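PDB 3IC8: GST N-terminal domain-containing protein from Pseudomonas syringae pv. tomato, which is of unknown function but resembles glutathione S-transferases, with a thioredoxin-like N-terminal domain and a helical C-terminal domain. Local coordinates for residues Met69-Glu74 against Gly280-Ile285. Numbering follows the deposited sequence.
Sequences MARRLE and GREELI
Arg-71 and Glu-282 lay their flat charged groups face to face, the carboxylate over one side of the guanidinium and shifted toward its rim. The two planes are 27° apart. Glu-282 CD sits 3.8 Å above the arginine plane. Glu-282 OE1 makes the nearest approach, 3.3 Å from Arg-71 NE. Because this oxygen stands well out of the guanidinium plane, no N-H is aimed at it; the pair is a salt bridge held by charge, without a hydrogen bond. The second oxygen, Glu-282 OE2, keeps more distance, 4.1 Å from Arg-71 NH1.

Each side chain starts toward the other segment, and the two cross at about a right angle. Arginine suits the helix surface, since its long chain, extended from CG to NE, carries the charge across a gap where the closest CA atoms, those of Arg-71 and Glu-282, are 8.9 Å apart. The twist about its NE-CZ side (chi4, -84°) presents a guanidinium face to the glutamate. An exposed turn suits the charged Glu-282, whose flexible chain bends at chi2 (-74°) and brings a complementary negative carboxylate to the arginine.

Helix 66-76 belongs to the thioredoxin-like N-terminal domain of the glutathione S-transferase fold, whereas residues 280-283 form the turn of a beta hairpin joining strands 272-279 and 284-290. In that turn a weak hydrogen bond runs from Gly-280 N to Glu-283 O (2.7 Å). The contact lies at the surface between helix and hairpin, with only 83 Å² buried between the segments, and solvent would be expected to weaken its attraction. Arg-71 has a second partner in Tyr-83, whose ring it meets in a cation-pi contact, while neighbouring Arg-72 pairs with Glu-76 one helical turn on.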
loop_
_atom_site.group_PDB
_atom_site.type_symbol
_atom_site.label_atom_id
_atom_site.label_comp_id
_atom_site.label_asym_id
_atom_site.label_seq_id
_atom_site.Cartn_x
_atom_site.Cartn_y
_atom_site.Cartn_z
HETATM N N MSE A 69 -27.606 -10.182 -9.971
HETATM C CA MSE A 69 -27.304 -8.820 -9.655
HETATM C C MSE A 69 -26.156 -8.349 -10.504
HETATM O O MSE A 69 -26.129 -7.231 -10.939
HETATM C CB MSE A 69 -26.958 -8.714 -8.187
HETATM C CG MSE A 69 -26.726 -7.341 -7.689
HETATM SE SE MSE A 69 -26.063 -7.231 -5.881
HETATM C CE MSE A 69 -24.358 -6.534 -6.206
ATOM N N ALA A 70 -25.210 -9.231 -10.745
ATOM C CA ALA A 70 -24.076 -8.908 -11.558
ATOM C C ALA A 70 -24.469 -8.574 -12.963
ATOM O O ALA A 70 -23.962 -7.659 -13.527
ATOM C CB ALA A 70 -23.127 -10.040 -11.570
ATOM N N ARG A 71 -25.367 -9.335 -13.531
ATOM C CA ARG A 71 -25.859 -9.032 -14.844
ATOM C C ARG A 71 -26.648 -7.747 -14.991
ATOM O O ARG A 71 -26.565 -7.113 -15.988
ATOM C CB ARG A 71 -26.588 -10.224 -15.420
ATOM C CG ARG A 71 -25.626 -11.290 -15.736
ATOM C CD ARG A 71 -26.230 -12.556 -16.158
ATOM N NE ARG A 71 -25.253 -13.616 -16.088
ATOM C CZ ARG A 71 -24.382 -13.903 -17.030
ATOM N NH1 ARG A 71 -24.355 -13.225 -18.133
ATOM N NH2 ARG A 71 -23.550 -14.879 -16.867
ATOM N N ARG A 72 -27.450 -7.403 -14.005
ATOM C CA ARG A 72 -28.132 -6.138 -13.958
ATOM C C ARG A 72 -27.165 -5.002 -13.846
ATOM O O ARG A 72 -27.363 -3.987 -14.427
ATOM C CB ARG A 72 -29.130 -6.112 -12.824
ATOM C CG ARG A 72 -29.908 -4.862 -12.723
ATOM C CD ARG A 72 -30.456 -4.464 -14.055
ATOM N NE ARG A 72 -31.191 -3.214 -14.033
ATOM C CZ ARG A 72 -30.682 -2.040 -14.352
ATOM N NH1 ARG A 72 -29.436 -1.929 -14.709
ATOM N NH2 ARG A 72 -31.424 -0.971 -14.315
ATOM N N LEU A 73 -26.114 -5.189 -13.081
ATOM C CA LEU A 73 -25.069 -4.203 -12.961
ATOM C C LEU A 73 -24.346 -3.963 -14.263
ATOM O O LEU A 73 -24.029 -2.862 -14.602
ATOM C CB LEU A 73 -24.072 -4.626 -11.906
ATOM C CG LEU A 73 -24.497 -4.454 -10.460
ATOM C CD1 LEU A 73 -23.406 -4.820 -9.522
ATOM C CD2 LEU A 73 -25.030 -3.081 -10.172
ATOM N N GLU A 74 -24.088 -5.040 -14.971
ATOM C CA GLU A 74 -23.404 -5.024 -16.223
ATOM C C GLU A 74 -24.199 -4.222 -17.217
ATOM O O GLU A 74 -23.650 -3.546 -18.034
ATOM C CB GLU A 74 -23.179 -6.455 -16.702
ATOM C CG GLU A 74 -22.338 -6.581 -17.915
ATOM C CD GLU A 74 -20.928 -6.983 -17.616
ATOM O OE1 GLU A 74 -20.289 -7.615 -18.455
ATOM O OE2 GLU A 74 -20.452 -6.666 -16.539
ATOM N N GLY A 280 -36.900 -15.936 -19.864
ATOM C CA GLY A 280 -35.751 -15.656 -20.690
ATOM C C GLY A 280 -34.612 -16.570 -20.380
ATOM O O GLY A 280 -34.715 -17.380 -19.515
ATOM N N ARG A 281 -33.542 -16.445 -21.134
ATOM C CA ARG A 281 -32.368 -17.275 -20.975
ATOM C C ARG A 281 -31.685 -17.103 -19.629
ATOM O O ARG A 281 -31.264 -18.047 -19.009
ATOM C CB ARG A 281 -31.378 -16.922 -22.061
ATOM C CG ARG A 281 -31.663 -17.510 -23.378
ATOM C CD ARG A 281 -30.981 -16.712 -24.463
ATOM N NE ARG A 281 -31.432 -17.061 -25.801
ATOM C CZ ARG A 281 -32.621 -16.759 -26.304
ATOM N NH1 ARG A 281 -33.510 -16.101 -25.586
ATOM N NH2 ARG A 281 -32.922 -17.116 -27.533
ATOM N N GLU A 282 -31.589 -15.865 -19.202
ATOM C CA GLU A 282 -31.022 -15.524 -17.945
ATOM C C GLU A 282 -32.037 -15.158 -16.894
ATOM O O GLU A 282 -31.683 -15.007 -15.756
ATOM C CB GLU A 282 -30.101 -14.348 -18.149
ATOM C CG GLU A 282 -28.939 -14.639 -19.019
ATOM C CD GLU A 282 -27.877 -15.488 -18.351
ATOM O OE1 GLU A 282 -27.794 -15.499 -17.134
ATOM O OE2 GLU A 282 -27.115 -16.150 -19.050
ATOM N N GLU A 283 -33.289 -14.976 -17.264
ATOM C CA GLU A 283 -34.215 -14.320 -16.367
ATOM C C GLU A 283 -35.666 -14.759 -16.345
ATOM O O GLU A 283 -36.232 -15.092 -17.338
ATOM C CB GLU A 283 -34.182 -12.834 -16.676
ATOM C CG GLU A 283 -34.467 -11.951 -15.539
ATOM C CD GLU A 283 -34.344 -10.513 -15.913
ATOM O OE1 GLU A 283 -34.351 -10.188 -17.097
ATOM O OE2 GLU A 283 -34.229 -9.692 -15.023
ATOM N N LEU A 284 -36.263 -14.699 -15.179
ATOM C CA LEU A 284 -37.687 -14.771 -15.031
ATOM C C LEU A 284 -38.193 -13.545 -14.298
ATOM O O LEU A 284 -37.647 -13.167 -13.302
ATOM C CB LEU A 284 -38.081 -16.008 -14.262
ATOM C CG LEU A 284 -37.554 -17.340 -14.733
ATOM C CD1 LEU A 284 -37.358 -18.211 -13.583
ATOM C CD2 LEU A 284 -38.510 -17.928 -15.631
ATOM N N ILE A 285 -39.253 -12.935 -14.792
ATOM C CA ILE A 285 -39.813 -11.762 -14.158
ATOM C C ILE A 285 -41.235 -11.952 -13.668
ATOM O O ILE A 285 -42.086 -12.406 -14.375
ATOM C CB ILE A 285 -39.786 -10.592 -15.083
ATOM C CG1 ILE A 285 -38.444 -10.508 -15.754
ATOM C CG2 ILE A 285 -39.967 -9.352 -14.332
ATOM C CD1 ILE A 285 -38.201 -9.231 -16.355
#